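PDB 3UW2: Phosphoglucomutase/phosphomannomutase family protein from Burkholderia thailandensis, which probably moves a phosphoryl group from one position to another on a phosphorylated hexose, as other phosphoglucomutase/phosphomannomutase family enzymes do. Local coordinates for residues V99-G104 against C124-G129; T128-P133 against A262-G267; D266-G271 against G360-L365; Y281-L286 against G346-H351; F354-Y359 against G368-E373. One frame throughout, in Å; residues are numbered along the deposited sequence.

Interactions 1, 2 and 3 are buried and touch one another around the zinc ion. Interaction 1 is mainly apolar helix-on-strand packing inside the first domain, whereas interactions 2 and 3, which share D266 and G267, join domains at the metal: interaction 2 through metal bonds and a phosphoryl group, interaction 3 through a backbone hydrogen bond and bridging waters. Interaction 4 is only partly buried, a loop laid on a helix start by van der Waals contact; it meets interaction 3 through H351 and D362. Interaction 5, buried yet strongly charged, uses the same helix 364-375 as interaction 3, but touches neither the metal nor interactions 1 and 2.

Interaction 1: residues V99-G104 against C124-G129; sequences VPTPVG and CIVVTG
V126 lays its two methyl groups against the opening turn of helix 101-107, CG1 lying 3.5 Å from T101 OG1 and CG2 4.3 Å from G104 CA. The contact is a helix packed on a sheet, within the first of the α/β/α domains of the phosphohexose mutases. Strand 124-127 is an inner strand, parallel to 64-69 and antiparallel to 136-143; while V126 and C124 point to this helix, I125 and V127 turn the other way, onto helix 75-88. The V126 branch divides according to its first torsion: with CG1 anti to the backbone N (chi1 -176°), that methyl falls by the T101 side chain, and CG2 is left for the helix backbone, 4.0 Å from T101 O. G104, without a side chain, lets this backbone come close to the strand. P100 occupies the N-cap position, and its carbonyl O receives V103 N at 2.9 Å, closing the first turn. Two other side chains flank V126 along the strand. Beyond its C-terminal end, T128 crosses T101 at about a right angle, CG2 being 3.7 Å from T101 OG1. That hydroxyl finds its polar partner in the carboxylate of the zinc ligand D266, and T128 OG1 finds one in D70, so between themselves the two threonines meet by a methyl on an oxygen. On the other side of V126, C124 SG packs 3.9 Å from G104 O.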
# COMPACT_ATOMS: atom_id res chain seq x y z
N VAL A 99 -9.52 12.55 4.66
CA VAL A 99 -8.72 11.77 5.62
C VAL A 99 -7.82 10.83 4.83
O VAL A 99 -8.09 10.55 3.64
CB VAL A 99 -9.58 10.94 6.57
CG1 VAL A 99 -10.39 11.80 7.56
CG2 VAL A 99 -10.53 10.02 5.78
N PRO A 100 -6.69 10.37 5.45
CA PRO A 100 -5.87 9.33 4.79
C PRO A 100 -6.74 8.11 4.45
O PRO A 100 -7.79 7.87 5.12
CB PRO A 100 -4.86 8.93 5.90
CG PRO A 100 -4.66 10.24 6.65
CD PRO A 100 -6.13 10.73 6.77
N THR A 101 -6.41 7.45 3.36
CA THR A 101 -7.07 6.22 2.91
C THR A 101 -7.33 5.16 4.01
O THR A 101 -8.49 4.74 4.17
CB THR A 101 -6.24 5.61 1.74
OG1 THR A 101 -6.48 6.43 0.59
CG2 THR A 101 -6.68 4.21 1.36
N PRO A 102 -6.33 4.82 4.86
CA PRO A 102 -6.62 3.80 5.84
C PRO A 102 -7.61 4.32 6.87
O PRO A 102 -8.19 3.52 7.58
CB PRO A 102 -5.26 3.52 6.54
CG PRO A 102 -4.47 4.71 6.23
CD PRO A 102 -4.95 5.32 4.96
N VAL A 103 -7.81 5.64 6.96
CA VAL A 103 -8.87 6.14 7.90
C VAL A 103 -10.29 5.81 7.34
O VAL A 103 -11.22 5.50 8.09
CB VAL A 103 -8.69 7.67 8.23
CG1 VAL A 103 -9.83 8.19 9.15
CG2 VAL A 103 -7.34 7.84 8.93
N GLY A 104 -10.47 5.92 6.03
CA GLY A 104 -11.70 5.45 5.36
C GLY A 104 -11.86 3.92 5.61
O GLY A 104 -12.97 3.46 5.98
N CYS A 124 -16.56 0.94 1.51
CA CYS A 124 -16.13 2.36 1.43
C CYS A 124 -15.51 2.61 0.13
O CYS A 124 -14.99 1.67 -0.50
CB CYS A 124 -15.11 2.75 2.50
SG CYS A 124 -13.56 1.81 2.45
N ILE A 125 -15.49 3.88 -0.25
CA ILE A 125 -14.75 4.25 -1.44
C ILE A 125 -13.93 5.49 -1.04
O ILE A 125 -14.47 6.42 -0.48
CB ILE A 125 -15.69 4.63 -2.59
CG1 ILE A 125 -16.55 3.43 -2.97
CG2 ILE A 125 -14.87 5.09 -3.80
CD1 ILE A 125 -17.71 3.82 -3.91
N VAL A 126 -12.64 5.47 -1.31
CA VAL A 126 -11.82 6.61 -1.01
C VAL A 126 -11.48 7.24 -2.35
O VAL A 126 -10.99 6.56 -3.28
CB VAL A 126 -10.56 6.23 -0.17
CG1 VAL A 126 -9.79 7.53 0.19
CG2 VAL A 126 -10.97 5.51 1.16
N VAL A 127 -11.77 8.55 -2.49
CA VAL A 127 -11.36 9.20 -3.78
C VAL A 127 -9.91 9.70 -3.62
O VAL A 127 -9.67 10.67 -2.86
CB VAL A 127 -12.30 10.42 -4.02
CG1 VAL A 127 -11.99 11.09 -5.37
CG2 VAL A 127 -13.78 9.95 -3.96
N THR A 128 -8.93 9.10 -4.33
CA THR A 128 -7.60 9.47 -4.08
C THR A 128 -6.80 9.07 -5.35
O THR A 128 -7.15 8.11 -6.06
CB THR A 128 -6.97 8.76 -2.84
OG1 THR A 128 -5.56 9.06 -2.81
CG2 THR A 128 -7.12 7.27 -2.99
N GLY A 129 -5.82 9.91 -5.63
CA GLY A 129 -4.82 9.69 -6.68
C GLY A 129 -3.49 9.24 -6.11
O GLY A 129 -2.49 9.10 -6.86

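Interaction 2: residues T128-P133 against A262-G267. With ZN (zinc ion), chain K; PO4 (phosphate ion), chain B.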
# COMPACT_ATOMS: atom_id res chain seq x y z
N THR A 128 -8.93 9.10 -4.33
CA THR A 128 -7.60 9.47 -4.08
C THR A 128 -6.80 9.07 -5.35
O THR A 128 -7.15 8.11 -6.06
CB THR A 128 -6.97 8.76 -2.84
OG1 THR A 128 -5.56 9.06 -2.81
CG2 THR A 128 -7.12 7.27 -2.99
N GLY A 129 -5.82 9.91 -5.63
CA GLY A 129 -4.82 9.69 -6.68
C GLY A 129 -3.49 9.24 -6.11
O GLY A 129 -2.49 9.10 -6.86
N SER A 130 -3.47 8.99 -4.81
CA SER A 130 -2.34 8.32 -4.14
C SER A 130 -0.99 9.08 -4.33
O SER A 130 -0.91 10.25 -3.91
CB SER A 130 -2.36 6.81 -4.58
OG SER A 130 -1.13 6.14 -4.39
N HIS A 131 -0.00 8.51 -5.01
CA HIS A 131 1.33 9.12 -5.15
C HIS A 131 1.44 9.94 -6.45
O HIS A 131 2.49 10.53 -6.73
CB HIS A 131 2.43 8.04 -5.09
CG HIS A 131 2.49 7.15 -6.32
ND1 HIS A 131 1.64 6.09 -6.49
CD2 HIS A 131 3.26 7.23 -7.48
CE1 HIS A 131 1.87 5.52 -7.71
NE2 HIS A 131 2.87 6.20 -8.30
N ASN A 132 0.36 9.98 -7.24
CA ASN A 132 0.42 10.51 -8.63
C ASN A 132 0.39 12.02 -8.75
O ASN A 132 0.01 12.65 -7.76
CB ASN A 132 -0.72 9.89 -9.48
CG ASN A 132 -0.52 8.40 -9.68
OD1 ASN A 132 0.48 7.96 -10.25
ND2 ASN A 132 -1.42 7.62 -9.11
N PRO A 133 0.75 12.59 -9.95
CA PRO A 133 0.72 14.06 -10.11
C PRO A 133 -0.64 14.71 -9.79
O PRO A 133 -1.66 13.98 -9.72
CB PRO A 133 1.13 14.26 -11.59
CG PRO A 133 2.01 13.05 -11.90
CD PRO A 133 1.37 11.92 -11.14
N ALA A 262 8.34 9.25 5.99
CA ALA A 262 7.77 9.95 4.81
C ALA A 262 6.53 9.17 4.30
O ALA A 262 6.60 7.95 4.22
CB ALA A 262 8.81 10.06 3.72
N PHE A 263 5.41 9.87 4.04
CA PHE A 263 4.17 9.21 3.70
C PHE A 263 3.93 9.42 2.25
O PHE A 263 4.34 10.44 1.69
CB PHE A 263 3.01 9.78 4.53
CG PHE A 263 3.08 9.42 5.98
CD1 PHE A 263 2.73 8.13 6.39
CD2 PHE A 263 3.51 10.33 6.92
CE1 PHE A 263 2.78 7.80 7.74
CE2 PHE A 263 3.59 9.99 8.26
CZ PHE A 263 3.20 8.72 8.67
N ASP A 264 3.25 8.48 1.62
CA ASP A 264 2.79 8.71 0.28
C ASP A 264 1.50 9.56 0.35
O ASP A 264 1.04 9.90 1.44
CB ASP A 264 2.60 7.40 -0.47
CG ASP A 264 1.34 6.67 -0.09
OD1 ASP A 264 0.73 6.87 0.98
OD2 ASP A 264 1.04 5.79 -0.89
N GLY A 265 0.95 9.94 -0.81
CA GLY A 265 -0.07 11.02 -0.78
C GLY A 265 -1.36 10.68 -0.08
O GLY A 265 -2.06 11.60 0.33
N ASP A 266 -1.72 9.38 0.08
CA ASP A 266 -2.94 9.12 0.84
C ASP A 266 -2.69 8.38 2.18
O ASP A 266 -3.65 7.99 2.88
CB ASP A 266 -4.01 8.37 -0.02
CG ASP A 266 -3.54 6.99 -0.45
OD1 ASP A 266 -2.32 6.83 -0.45
OD2 ASP A 266 -4.31 6.05 -0.79
N GLY A 267 -1.44 8.16 2.54
CA GLY A 267 -1.12 7.65 3.89
C GLY A 267 -1.21 6.09 3.99
O GLY A 267 -1.20 5.55 5.08
ZN ZN K . -1.04 5.21 -1.23
P PO4 B . -0.99 4.53 -4.42
O2 PO4 B . -0.59 4.04 -3.04
O3 PO4 B . 0.17 4.38 -5.38
O4 PO4 B . -2.31 4.00 -4.90
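T128 opens the loop by resting OG1 3.3 Å from D266 CB, the two side chains crossing at about a right angle. The same hydroxyl accepts from S130 N at 2.9 Å, making an ST turn. G129 begins a type II' turn ending at N132, and its carbonyl O is gripped from opposite faces by N132 N and N132 ND2. S130 carries the chemistry. Its backbone, with phi at +59°, takes the second position of that turn and lets S130 O meet G265 CA in a 3.3 Å CA-H...O contact; its OG stands anti to the backbone N (chi1 160°) and is bonded covalently to phosphorus, so the residue is a phosphoserine. One phosphoryl oxygen, PO4 O2, lies 2.2 Å from the zinc ion, which D264 OD2 and D266 OD1 bind from the other loop and D268 completes; R269 NE hydrogen-bonds to D264 OD2. H131 follows, its ND1 donating to PO4 O3 from the ring edge. K140 NZ also hydrogen-bonds to the phosphoryl group. The metal loop is thus tied to the phosphoserine loop of the family chiefly through the ion. Magnesium is the usual cofactor of the family, so zinc probably stands in its place; cation and lysine together would draw charge from the phosphoryl oxygens, consistent with a group poised for transfer to a sugar hydroxyl.

Interaction 3: residues D266-G271 against G360-L365; sequences DGDRLG and GFDDGL. With ZN (zinc ion), chain K.
The metal-binding loop of the active site meets the start of helix 364-375 where G267 O accepts from G364 N, a 2.9 Å bond bent to 134° at the hydrogen. The oxygen is lapped as well by L365 CD1. G267 has a positive phi (85°), a backbone shape at home in glycine, and G364, equally bare, lets the two backbones pass closely. Next in the loop, D268 divides its carboxylate between two tasks. OD1 binds the zinc ion at 2.1 Å, beside D266 and D264, while OD2 faces D362 OD2, 3.9 Å off. The two carboxylates lie side by side and point the same way, a pairing of like charges that would probably be costly without mediation: water 1 donates to both, at 2.7 Å to D268 OD2 and 2.8 Å to D362 OD2, and K140 and H351 supply further partners, K140 to D268 and H351 to D362. The Asp-Gly-Asp-Gly-Asp run that holds the cation belongs to the second domain in this family, and the helix it touches to the third, so the contact joins two domains at the metal. D363 is the N-cap of that helix, its OD1 taking a weak bond from L365 N, and its OD2 is hydrogen-bonded to Y181 OH. Two residues on from D268, L270 CB packs 3.7 Å from G364 O. Water 2 receives a weak bond from D363 N and donates to D268 O at 3.1 Å.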
# COMPACT_ATOMS: atom_id res chain seq x y z
N ASP A 266 -1.72 9.38 0.08
CA ASP A 266 -2.94 9.12 0.84
C ASP A 266 -2.69 8.38 2.18
O ASP A 266 -3.65 7.99 2.88
CB ASP A 266 -4.01 8.37 -0.02
CG ASP A 266 -3.54 6.99 -0.45
OD1 ASP A 266 -2.32 6.83 -0.45
OD2 ASP A 266 -4.31 6.05 -0.79
N GLY A 267 -1.44 8.16 2.54
CA GLY A 267 -1.12 7.65 3.89
C GLY A 267 -1.21 6.09 3.99
O GLY A 267 -1.20 5.55 5.08
N ASP A 268 -1.34 5.35 2.90
CA ASP A 268 -1.36 3.86 3.08
C ASP A 268 0.07 3.27 2.86
O ASP A 268 0.25 2.06 2.81
CB ASP A 268 -2.44 3.18 2.24
CG ASP A 268 -2.14 3.26 0.76
OD1 ASP A 268 -1.13 3.88 0.44
OD2 ASP A 268 -2.92 2.74 -0.08
N ARG A 269 1.09 4.15 2.75
CA ARG A 269 2.46 3.69 2.68
C ARG A 269 3.38 4.57 3.51
O ARG A 269 3.25 5.82 3.48
CB ARG A 269 2.99 3.66 1.24
CG ARG A 269 2.28 2.69 0.32
CD ARG A 269 3.04 2.55 -1.01
NE ARG A 269 2.79 3.68 -1.90
CZ ARG A 269 3.44 3.91 -3.05
NH1 ARG A 269 4.40 3.08 -3.48
NH2 ARG A 269 3.12 4.97 -3.77
N LEU A 270 4.32 3.94 4.22
CA LEU A 270 5.33 4.63 5.04
C LEU A 270 6.75 4.32 4.52
O LEU A 270 7.11 3.13 4.34
CB LEU A 270 5.22 4.17 6.51
CG LEU A 270 6.32 4.64 7.50
CD1 LEU A 270 6.13 6.08 7.86
CD2 LEU A 270 6.28 3.76 8.76
N GLY A 271 7.52 5.40 4.29
CA GLY A 271 8.99 5.34 4.07
C GLY A 271 9.72 5.67 5.37
O GLY A 271 9.28 6.57 6.11
N GLY A 360 -6.38 -5.30 9.99
CA GLY A 360 -5.92 -6.09 8.83
C GLY A 360 -5.83 -5.30 7.54
O GLY A 360 -5.42 -5.86 6.52
N PHE A 361 -6.17 -4.00 7.54
CA PHE A 361 -5.91 -3.15 6.35
C PHE A 361 -4.54 -2.49 6.46
O PHE A 361 -4.02 -2.26 7.57
CB PHE A 361 -7.01 -2.07 6.11
CG PHE A 361 -7.31 -1.22 7.33
CD1 PHE A 361 -6.47 -0.17 7.67
CD2 PHE A 361 -8.43 -1.46 8.09
CE1 PHE A 361 -6.73 0.66 8.77
CE2 PHE A 361 -8.72 -0.65 9.21
CZ PHE A 361 -7.88 0.40 9.55
N ASP A 362 -3.96 -2.21 5.29
CA ASP A 362 -2.72 -1.49 5.20
C ASP A 362 -2.94 -0.02 5.67
O ASP A 362 -3.97 0.61 5.36
CB ASP A 362 -2.13 -1.57 3.75
CG ASP A 362 -3.16 -1.26 2.65
OD1 ASP A 362 -4.37 -1.54 2.87
OD2 ASP A 362 -2.73 -0.77 1.52
N ASP A 363 -1.99 0.48 6.43
CA ASP A 363 -2.12 1.81 7.05
C ASP A 363 -0.69 2.30 7.38
O ASP A 363 -0.03 1.78 8.27
CB ASP A 363 -2.96 1.67 8.35
CG ASP A 363 -3.21 3.01 9.04
OD1 ASP A 363 -2.37 3.94 8.86
OD2 ASP A 363 -4.23 3.11 9.78
N GLY A 364 -0.23 3.29 6.65
CA GLY A 364 1.05 3.92 6.89
C GLY A 364 1.20 4.59 8.26
O GLY A 364 2.31 4.60 8.83
N LEU A 365 0.11 5.18 8.76
CA LEU A 365 0.15 5.92 10.02
C LEU A 365 0.19 4.92 11.21
O LEU A 365 0.91 5.15 12.18
CB LEU A 365 -1.10 6.80 10.20
CG LEU A 365 -1.11 8.17 9.46
CD1 LEU A 365 -1.19 8.04 7.95
CD2 LEU A 365 -2.34 8.96 9.97
ZN ZN K . -1.04 5.21 -1.23
O HOH W 1 -4.63 0.72 0.10
O HOH W 2 0.99 0.53 5.40

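Interaction 4: residues Y281-L286 against G346-H351. With EDO (1,2-ethanediol), chain G.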
# COMPACT_ATOMS: atom_id res chain seq x y z
N TYR A 281 14.12 -0.43 3.55
CA TYR A 281 13.09 -0.95 2.63
C TYR A 281 12.05 -1.77 3.36
O TYR A 281 12.32 -2.30 4.44
CB TYR A 281 13.70 -1.75 1.47
CG TYR A 281 14.40 -0.82 0.56
CD1 TYR A 281 15.80 -0.79 0.49
CD2 TYR A 281 13.68 0.13 -0.16
CE1 TYR A 281 16.46 0.14 -0.30
CE2 TYR A 281 14.32 1.08 -0.95
CZ TYR A 281 15.72 1.08 -1.02
OH TYR A 281 16.35 2.01 -1.82
N PRO A 282 10.83 -1.84 2.82
CA PRO A 282 9.80 -2.48 3.65
C PRO A 282 10.05 -3.98 3.86
O PRO A 282 9.53 -4.49 4.81
CB PRO A 282 8.50 -2.24 2.87
CG PRO A 282 8.80 -0.95 2.12
CD PRO A 282 10.25 -0.96 1.78
N ASP A 283 10.82 -4.70 3.02
CA ASP A 283 11.04 -6.08 3.42
C ASP A 283 11.87 -6.14 4.74
O ASP A 283 11.71 -7.13 5.51
CB ASP A 283 11.66 -6.95 2.31
CG ASP A 283 12.88 -6.35 1.70
OD1 ASP A 283 13.26 -5.18 2.05
OD2 ASP A 283 13.47 -7.08 0.84
N ARG A 284 12.76 -5.14 4.99
CA ARG A 284 13.52 -5.13 6.27
C ARG A 284 12.66 -4.71 7.44
O ARG A 284 12.72 -5.30 8.52
CB ARG A 284 14.78 -4.30 6.20
CG ARG A 284 15.81 -4.95 5.29
CD ARG A 284 16.91 -3.96 5.07
NE ARG A 284 17.95 -4.08 6.07
CZ ARG A 284 18.76 -3.08 6.39
NH1 ARG A 284 18.59 -1.88 5.85
NH2 ARG A 284 19.73 -3.26 7.26
N GLN A 285 11.83 -3.70 7.21
CA GLN A 285 10.80 -3.34 8.20
C GLN A 285 9.95 -4.54 8.66
O GLN A 285 9.63 -4.66 9.84
CB GLN A 285 9.88 -2.28 7.61
CG GLN A 285 10.54 -0.90 7.31
CD GLN A 285 9.48 0.07 6.76
OE1 GLN A 285 8.35 0.20 7.33
NE2 GLN A 285 9.77 0.67 5.61
N LEU A 286 9.47 -5.32 7.72
CA LEU A 286 8.65 -6.50 8.01
C LEU A 286 9.39 -7.50 8.90
O LEU A 286 8.77 -8.13 9.75
CB LEU A 286 8.15 -7.19 6.73
CG LEU A 286 7.07 -8.27 6.93
CD1 LEU A 286 5.80 -7.60 7.43
CD2 LEU A 286 6.80 -8.97 5.62
N GLY A 346 3.37 -7.96 4.50
CA GLY A 346 3.92 -6.71 4.01
C GLY A 346 4.39 -6.97 2.59
O GLY A 346 4.62 -8.13 2.22
N GLU A 347 4.46 -5.91 1.77
CA GLU A 347 5.00 -6.05 0.43
C GLU A 347 6.12 -5.08 0.22
O GLU A 347 6.19 -4.04 0.89
CB GLU A 347 3.97 -5.69 -0.60
CG GLU A 347 2.59 -6.27 -0.44
CD GLU A 347 1.67 -5.50 -1.37
OE1 GLU A 347 1.14 -4.46 -0.94
OE2 GLU A 347 1.55 -5.89 -2.55
N MET A 348 6.99 -5.41 -0.72
CA MET A 348 8.15 -4.58 -1.02
C MET A 348 7.76 -3.09 -1.24
O MET A 348 8.35 -2.18 -0.62
CB MET A 348 8.90 -5.18 -2.22
CG MET A 348 10.32 -4.69 -2.37
SD MET A 348 11.12 -4.78 -0.75
CE MET A 348 12.68 -4.04 -1.23
N SER A 349 6.73 -2.87 -2.05
CA SER A 349 6.13 -1.52 -2.27
C SER A 349 5.77 -0.69 -1.03
O SER A 349 5.48 0.48 -1.15
CB SER A 349 4.86 -1.64 -3.08
OG SER A 349 3.87 -2.11 -2.18
N GLY A 350 5.78 -1.29 0.16
CA GLY A 350 5.63 -0.54 1.40
C GLY A 350 4.23 -0.50 2.02
O GLY A 350 3.91 0.39 2.86
N HIS A 351 3.35 -1.40 1.59
CA HIS A 351 2.08 -1.51 2.32
C HIS A 351 2.30 -2.55 3.37
O HIS A 351 2.80 -3.64 3.04
CB HIS A 351 0.93 -1.95 1.42
CG HIS A 351 0.59 -0.99 0.29
ND1 HIS A 351 -0.50 -0.19 0.30
CD2 HIS A 351 1.21 -0.77 -0.96
CE1 HIS A 351 -0.59 0.51 -0.85
NE2 HIS A 351 0.46 0.17 -1.62
C1 EDO G . 14.39 -7.41 -2.45
O1 EDO G . 14.97 -6.67 -1.37
C2 EDO G . 15.16 -7.14 -3.74
O2 EDO G . 14.90 -5.77 -4.05
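M348 reaches back over the start of helix 282-296, with M348 SD 3.4 Å from D283 CG and its methyl CE 3.7 Å from Y281 CB. The chain gets there by a single bend: CG is anti to the backbone N (chi1 -162°), the next torsion folds it (chi2 47°), and the last is extended, carrying CE past the carboxylate. D283 answers with CG set between its own backbone N and carbonyl carbon, which holds the carboxylate beside the thioether; its OD2 takes a bond from T309 N and another from an ethanediol hydroxyl, O1, at 2.7 Å. The P282 ring presses into the turn, its CG 3.0 Å from M348 O and 3.3 Å from G350 CA, the latter tighter than ordinary carbon packing. G350, with phi near +98°, closes a type I turn from E347, and G350 N returns to E347 O at 2.9 Å. One helical turn on, both methyls of L286 reach G346 N, CD2 at 3.7 Å. Van der Waals contact therefore does the work, with Y281 as N-cap of the helix and M348 N hydrogen-bonded to D305. The Gly-Glu-Met-Ser-Gly-His sequence so held, part of the third domain, corresponds to the loop that in relatives among the phosphohexose mutases contacts the sugar, and probably does so here.

Interaction 5: residues F354-Y359 against G368-E373; sequences FKDRWY and GARLLE
R370 lies between two partners: the F354 ring, tilted 42° and not stacked flat, sets CD1 over one face of the guanidinium, 3.4 Å from R370 CZ, and the guanidinium of R357 stacks on the opposite face, centres 4.2 Å apart with planes 25° from parallel. At the edge, D356 is gripped by two nitrogens. R370 NH1 reaches D356 O in the guanidinium plane but from above the carbonyl plane, and R370 NH2 makes a 2.9 Å salt bridge to D356 OD2. Two successive bends in the arginine chain, at chi2 and chi3, allow CG to sit over the centre of the F354 ring as a CH-pi contact while the head turns back along it. R357 is in turn clamped end-on by E373, whose OE1 and OE2 each offer a syn lone pair; R357 NH1 to E373 OE1 is 2.9 Å and nearly straight, at 172°. Further out, a type II turn from K355 to W358 sets D356 and R357, Y366 OH bonds to R370 NH1, R296 reaches D356, and D188 reaches R357 NE. The network ties the loop after edge strand 352-354 of the third domain to helix 364-375. The carboxylates of D356, E373 and D188 beside the two guanidinium groups probably offset the repulsion between the stacked charges and help fix both arginines.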
# COMPACT_ATOMS: atom_id res chain seq x y z
N PHE A 354 -1.30 -5.02 9.41
CA PHE A 354 -1.41 -5.61 10.77
C PHE A 354 -2.84 -6.10 10.99
O PHE A 354 -3.75 -5.28 10.96
CB PHE A 354 -1.12 -4.57 11.88
CG PHE A 354 0.33 -4.12 11.92
CD1 PHE A 354 1.27 -4.83 12.70
CD2 PHE A 354 0.78 -3.05 11.09
CE1 PHE A 354 2.62 -4.45 12.71
CE2 PHE A 354 2.13 -2.67 11.14
CZ PHE A 354 3.03 -3.37 11.93
N LYS A 355 -3.01 -7.41 11.20
CA LYS A 355 -4.23 -7.94 11.74
C LYS A 355 -4.04 -8.04 13.24
O LYS A 355 -4.92 -7.63 14.00
CB LYS A 355 -4.58 -9.30 11.13
CG LYS A 355 -5.81 -9.97 11.76
CD LYS A 355 -7.06 -9.10 11.64
CE LYS A 355 -8.16 -9.76 12.47
NZ LYS A 355 -9.24 -9.75 11.47
N ASP A 356 -2.88 -8.54 13.68
CA ASP A 356 -2.56 -8.52 15.16
C ASP A 356 -2.83 -7.16 15.78
O ASP A 356 -2.27 -6.15 15.28
CB ASP A 356 -1.08 -8.87 15.29
CG ASP A 356 -0.54 -8.64 16.68
OD1 ASP A 356 -0.82 -9.51 17.50
OD2 ASP A 356 0.20 -7.67 16.93
N ARG A 357 -3.75 -7.08 16.76
CA ARG A 357 -4.07 -5.84 17.53
C ARG A 357 -4.69 -4.76 16.66
O ARG A 357 -4.79 -3.59 17.06
CB ARG A 357 -2.80 -5.25 18.19
CG ARG A 357 -2.22 -6.18 19.26
CD ARG A 357 -0.79 -5.77 19.69
NE ARG A 357 -0.71 -4.38 20.19
CZ ARG A 357 0.42 -3.68 20.18
NH1 ARG A 357 1.59 -4.22 19.72
NH2 ARG A 357 0.37 -2.44 20.58
N TRP A 358 -5.12 -5.15 15.47
CA TRP A 358 -5.61 -4.17 14.51
C TRP A 358 -6.76 -4.71 13.66
O TRP A 358 -7.51 -5.54 14.13
CB TRP A 358 -4.41 -3.62 13.71
CG TRP A 358 -4.67 -2.37 12.85
CD1 TRP A 358 -4.39 -2.18 11.50
CD2 TRP A 358 -5.11 -1.07 13.34
NE1 TRP A 358 -4.68 -0.88 11.13
CE2 TRP A 358 -5.13 -0.18 12.20
CE3 TRP A 358 -5.54 -0.59 14.60
CZ2 TRP A 358 -5.54 1.16 12.31
CZ3 TRP A 358 -5.95 0.73 14.69
CH2 TRP A 358 -5.97 1.58 13.57
N TYR A 359 -6.91 -4.28 12.40
CA TYR A 359 -8.09 -4.60 11.57
C TYR A 359 -7.67 -5.25 10.24
O TYR A 359 -8.52 -5.65 9.45
CB TYR A 359 -8.87 -3.29 11.26
CG TYR A 359 -9.37 -2.71 12.54
CD1 TYR A 359 -10.52 -3.19 13.12
CD2 TYR A 359 -8.64 -1.70 13.22
CE1 TYR A 359 -10.98 -2.67 14.34
CE2 TYR A 359 -9.09 -1.18 14.43
CZ TYR A 359 -10.23 -1.68 14.98
OH TYR A 359 -10.62 -1.19 16.19
N GLY A 368 3.59 3.37 11.22
CA GLY A 368 4.50 4.30 11.88
C GLY A 368 4.42 4.15 13.40
O GLY A 368 5.43 4.12 14.08
N ALA A 369 3.21 4.07 13.93
CA ALA A 369 3.03 3.95 15.35
C ALA A 369 3.60 2.61 15.85
O ALA A 369 4.25 2.57 16.91
CB ALA A 369 1.54 4.07 15.68
N ARG A 370 3.41 1.53 15.08
CA ARG A 370 3.87 0.24 15.52
C ARG A 370 5.39 0.25 15.48
O ARG A 370 6.02 -0.39 16.30
CB ARG A 370 3.32 -0.89 14.63
CG ARG A 370 1.81 -1.20 14.86
CD ARG A 370 1.58 -1.83 16.23
NE ARG A 370 2.09 -3.24 16.26
CZ ARG A 370 1.35 -4.34 16.08
NH1 ARG A 370 -0.01 -4.26 15.95
NH2 ARG A 370 1.94 -5.52 16.14
N LEU A 371 5.97 0.97 14.51
CA LEU A 371 7.46 1.03 14.38
C LEU A 371 8.00 1.83 15.61
O LEU A 371 8.92 1.38 16.29
CB LEU A 371 7.80 1.69 13.05
CG LEU A 371 9.30 1.90 12.78
CD1 LEU A 371 10.04 0.60 12.99
CD2 LEU A 371 9.50 2.44 11.38
N LEU A 372 7.37 2.97 15.94
CA LEU A 372 7.80 3.74 17.13
C LEU A 372 7.70 2.90 18.45
O LEU A 372 8.50 3.04 19.35
CB LEU A 372 6.98 5.02 17.26
CG LEU A 372 7.05 6.13 16.21
CD1 LEU A 372 6.00 7.18 16.46
CD2 LEU A 372 8.43 6.74 16.33
N GLU A 373 6.68 2.07 18.58
CA GLU A 373 6.55 1.22 19.76
C GLU A 373 7.82 0.36 19.98
O GLU A 373 8.28 0.19 21.13
CB GLU A 373 5.35 0.29 19.57
CG GLU A 373 5.13 -0.68 20.74
CD GLU A 373 3.88 -1.53 20.52
OE1 GLU A 373 3.86 -2.45 19.63
OE2 GLU A 373 2.91 -1.25 21.23